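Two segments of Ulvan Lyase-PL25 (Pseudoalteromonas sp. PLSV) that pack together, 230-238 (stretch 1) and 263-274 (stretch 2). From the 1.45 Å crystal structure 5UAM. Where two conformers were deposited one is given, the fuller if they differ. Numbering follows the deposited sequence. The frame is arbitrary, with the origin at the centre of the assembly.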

# COMPACT_ATOMS: atom_id res chain seq x y z
N GLY A 230 -20.66 -3.33 -1.22
CA GLY A 230 -21.48 -3.04 -2.39
C GLY A 230 -20.62 -2.54 -3.53
O GLY A 230 -19.60 -3.14 -3.89
N ASP A 231 -21.02 -1.41 -4.10
CA ASP A 231 -20.25 -0.80 -5.18
C ASP A 231 -19.40 0.37 -4.70
O ASP A 231 -19.01 1.21 -5.50
N ASN A 232 -19.05 0.39 -3.42
CA ASN A 232 -18.26 1.48 -2.87
C ASN A 232 -16.79 1.12 -2.74
O ASN A 232 -16.42 -0.04 -2.48
N ILE A 233 -15.95 2.13 -2.93
CA ILE A 233 -14.53 2.13 -2.62
C ILE A 233 -14.33 3.11 -1.48
O ILE A 233 -14.97 4.17 -1.45
N ILE A 234 -13.48 2.77 -0.52
CA ILE A 234 -13.23 3.61 0.64
C ILE A 234 -11.78 4.08 0.59
O ILE A 234 -10.90 3.37 0.07
N VAL A 235 -11.54 5.29 1.08
CA VAL A 235 -10.22 5.91 0.96
C VAL A 235 -9.88 6.60 2.28
O VAL A 235 -10.62 7.48 2.74
N SER A 236 -8.73 6.23 2.88
CA SER A 236 -8.18 6.95 4.01
C SER A 236 -6.94 7.68 3.55
O SER A 236 -6.23 7.24 2.64
N TYR A 237 -6.67 8.82 4.16
CA TYR A 237 -5.55 9.62 3.66
C TYR A 237 -5.02 10.52 4.76
O TYR A 237 -5.75 10.89 5.67
N ASP A 238 -3.73 10.84 4.67
CA ASP A 238 -3.15 11.88 5.51
C ASP A 238 -2.65 13.03 4.65
O ASP A 238 -2.54 12.93 3.42
N PHE A 263 -11.12 10.37 5.90
CA PHE A 263 -11.86 9.25 5.32
C PHE A 263 -12.95 9.73 4.37
O PHE A 263 -13.69 10.65 4.70
N MET A 264 -13.08 9.07 3.23
CA MET A 264 -14.24 9.29 2.37
C MET A 264 -14.52 8.03 1.56
O MET A 264 -13.70 7.12 1.49
N SER A 265 -15.69 8.02 0.92
CA SER A 265 -16.19 6.88 0.18
C SER A 265 -16.56 7.31 -1.24
O SER A 265 -16.99 8.44 -1.46
N PHE A 266 -16.40 6.39 -2.19
CA PHE A 266 -16.64 6.59 -3.61
C PHE A 266 -17.65 5.55 -4.05
O PHE A 266 -17.37 4.35 -4.00
N ASN A 267 -18.84 5.99 -4.45
CA ASN A 267 -19.84 5.10 -5.00
C ASN A 267 -19.55 4.94 -6.49
O ASN A 267 -19.72 5.88 -7.27
N THR A 268 -19.07 3.76 -6.89
CA THR A 268 -18.66 3.59 -8.28
C THR A 268 -19.82 3.48 -9.24
O THR A 268 -19.61 3.62 -10.45
N LYS A 269 -21.05 3.25 -8.76
CA LYS A 269 -22.20 3.19 -9.65
C LYS A 269 -22.66 4.59 -10.02
O LYS A 269 -22.93 4.88 -11.19
N THR A 270 -22.73 5.49 -9.04
CA THR A 270 -23.19 6.85 -9.31
C THR A 270 -22.04 7.81 -9.63
O THR A 270 -22.28 8.86 -10.23
N GLY A 271 -20.82 7.47 -9.24
CA GLY A 271 -19.68 8.33 -9.43
C GLY A 271 -19.44 9.31 -8.30
O GLY A 271 -18.39 9.97 -8.29
N GLU A 272 -20.34 9.37 -7.33
CA GLU A 272 -20.30 10.39 -6.29
C GLU A 272 -19.51 9.96 -5.06
O GLU A 272 -19.50 8.79 -4.66
N TRP A 273 -18.86 10.93 -4.44
CA TRP A 273 -18.05 10.75 -3.25
C TRP A 273 -18.76 11.38 -2.05
O TRP A 273 -19.51 12.34 -2.19
N SER A 274 -18.51 10.81 -0.87
CA SER A 274 -19.20 11.27 0.33
C SER A 274 -18.34 11.02 1.55
O SER A 274 -17.44 10.19 1.54

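Strands 232-238 and 263-267 run antiparallel, and backbone hydrogen bonds set the register that places their side chains. Ile 233 and Phe 266 exchange a pair (Ile 233 N to Phe 266 O, 2.8 Å; Phe 266 N to Ile 233 O, 2.7 Å), as do Val 235 and Met 264 (Val 235 N to Met 264 O, 2.9 Å; Met 264 N to Val 235 O, 3.0 Å). Just beyond the ladder, Asp 231 O accepts twice from Thr 268, from its N at 2.9 Å and, with chi1 in p, from its OG1 at 2.7 Å.

One face carries Asn 232, Ile 234, Phe 263, Ser 265 and Asn 267. Asn 232 (m) brings OD1 to 3.5 Å from Asn 267 CB. Water 1 bridges the stretches, lying 2.7 Å from Ser 265 OG (chi1 t) and donating a weak hydrogen bond to Asn 232 OD1 at 2.8 Å. Asn 267 (t) instead turns its OD1 to its own stretch, accepting from Lys 269 N at 2.8 Å and Thr 270 N at 3.1 Å, which ties down the turn. Farther along, the t rotamer of Phe 263 carries its ring to Ile 234 (p), with CE1 3.8 Å from Ile 234 CB.

The other face is apolar around Ile 233, Val 235, Met 264 and Phe 266. Ile 233 (m, t) extends CD1 to 3.7 Å from Thr 268 CG2 and 4.1 Å from Phe 266 CD2, whose side chain is t at chi1. Val 235 (t) sets CG2 3.9 Å from CZ3 of Trp 273 (m), an indole that starts sideways but reaches in from the neighboring strand. Met 264 (p, t, t) meets Tyr 237 (p): its SD lies 3.3 Å from Tyr 237 OH and 4.8 Å from the ring centroid, an oblique sulfur-aromatic approach.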

# COMPACT_ATOMS: atom_id res chain seq x y z
CB ASP A 231 -21.17 -0.39 -6.32
CG ASP A 231 -21.82 -1.58 -6.99
OD1 ASP A 231 -21.13 -2.62 -7.21
OD2 ASP A 231 -23.03 -1.49 -7.27
CB ASN A 232 -18.78 1.87 -1.50
CG ASN A 232 -20.19 2.38 -1.55
OD1 ASN A 232 -20.51 3.18 -2.41
ND2 ASN A 232 -21.04 1.88 -0.67
CB ILE A 233 -13.72 2.53 -3.87
CG1 ILE A 233 -13.75 1.37 -4.88
CG2 ILE A 233 -12.29 2.98 -3.52
CD1 ILE A 233 -13.17 1.73 -6.24
CB ILE A 234 -13.57 2.91 1.97
CG1 ILE A 234 -12.76 1.64 2.17
CG2 ILE A 234 -15.08 2.65 2.04
CD1 ILE A 234 -12.92 1.04 3.57
CB VAL A 235 -10.17 6.93 -0.19
CG1 VAL A 235 -8.75 7.47 -0.36
CG2 VAL A 235 -10.69 6.29 -1.49
CB SER A 236 -7.87 6.04 5.19
OG SER A 236 -6.97 5.02 4.81
CB TYR A 237 -5.94 10.44 2.43
CG TYR A 237 -7.23 11.25 2.46
CD1 TYR A 237 -8.48 10.63 2.29
CD2 TYR A 237 -7.19 12.63 2.54
CE1 TYR A 237 -9.62 11.37 2.24
CE2 TYR A 237 -8.34 13.37 2.49
CZ TYR A 237 -9.56 12.75 2.33
OH TYR A 237 -10.71 13.51 2.25
CB ASP A 238 -2.08 11.36 6.52
CG ASP A 238 -0.81 10.78 5.87
OD1 ASP A 238 -0.82 10.29 4.74
OD2 ASP A 238 0.24 10.79 6.57
CB PHE A 263 -12.54 8.43 6.42
CG PHE A 263 -13.33 7.28 5.90
CD1 PHE A 263 -12.72 6.07 5.64
CD2 PHE A 263 -14.68 7.42 5.62
CE1 PHE A 263 -13.46 5.02 5.11
CE2 PHE A 263 -15.39 6.38 5.09
CZ PHE A 263 -14.78 5.19 4.84
CB MET A 264 -14.06 10.53 1.48
CG MET A 264 -12.91 10.45 0.52
SD MET A 264 -12.57 12.13 -0.06
CE MET A 264 -11.23 11.85 -1.21
CB SER A 265 -17.42 6.32 0.90
OG SER A 265 -17.89 5.10 0.36
CB PHE A 266 -15.29 6.41 -4.32
CG PHE A 266 -15.33 6.36 -5.84
CD1 PHE A 266 -16.33 6.95 -6.60
CD2 PHE A 266 -14.32 5.69 -6.48
CE1 PHE A 266 -16.28 6.87 -8.01
CE2 PHE A 266 -14.27 5.61 -7.87
CZ PHE A 266 -15.24 6.18 -8.62
CB ASN A 267 -21.23 5.66 -4.76
CG ASN A 267 -22.33 4.76 -5.28
OD1 ASN A 267 -22.22 4.15 -6.34
ND2 ASN A 267 -23.42 4.69 -4.53
CB THR A 268 -17.77 2.35 -8.45
OG1 THR A 268 -18.53 1.16 -8.19
CG2 THR A 268 -16.56 2.42 -7.57
CB LYS A 269 -23.32 2.40 -8.98
CG LYS A 269 -24.60 2.28 -9.80
CD LYS A 269 -25.68 1.51 -9.05
CE LYS A 269 -26.29 2.32 -7.89
NZ LYS A 269 -27.38 3.26 -8.32
CB THR A 270 -23.92 7.41 -8.09
OG1 THR A 270 -22.99 7.53 -7.00
CG2 THR A 270 -25.05 6.49 -7.67
CB GLU A 272 -21.71 10.72 -5.85
CG GLU A 272 -22.57 11.20 -7.01
CD GLU A 272 -23.92 11.65 -6.55
OE1 GLU A 272 -24.34 12.75 -6.96
OE2 GLU A 272 -24.55 10.90 -5.79
CB TRP A 273 -16.71 11.42 -3.46
CG TRP A 273 -15.86 10.75 -4.50
CD1 TRP A 273 -16.11 10.66 -5.84
CD2 TRP A 273 -14.63 10.06 -4.27
NE1 TRP A 273 -15.09 9.97 -6.46
CE2 TRP A 273 -14.17 9.59 -5.53
CE3 TRP A 273 -13.87 9.81 -3.13
CZ2 TRP A 273 -12.98 8.87 -5.66
CZ3 TRP A 273 -12.70 9.11 -3.27
CH2 TRP A 273 -12.26 8.64 -4.53
CB SER A 274 -20.54 10.56 0.50
OG SER A 274 -20.35 9.17 0.57
O HOH W 1 -20.06 5.64 -1.11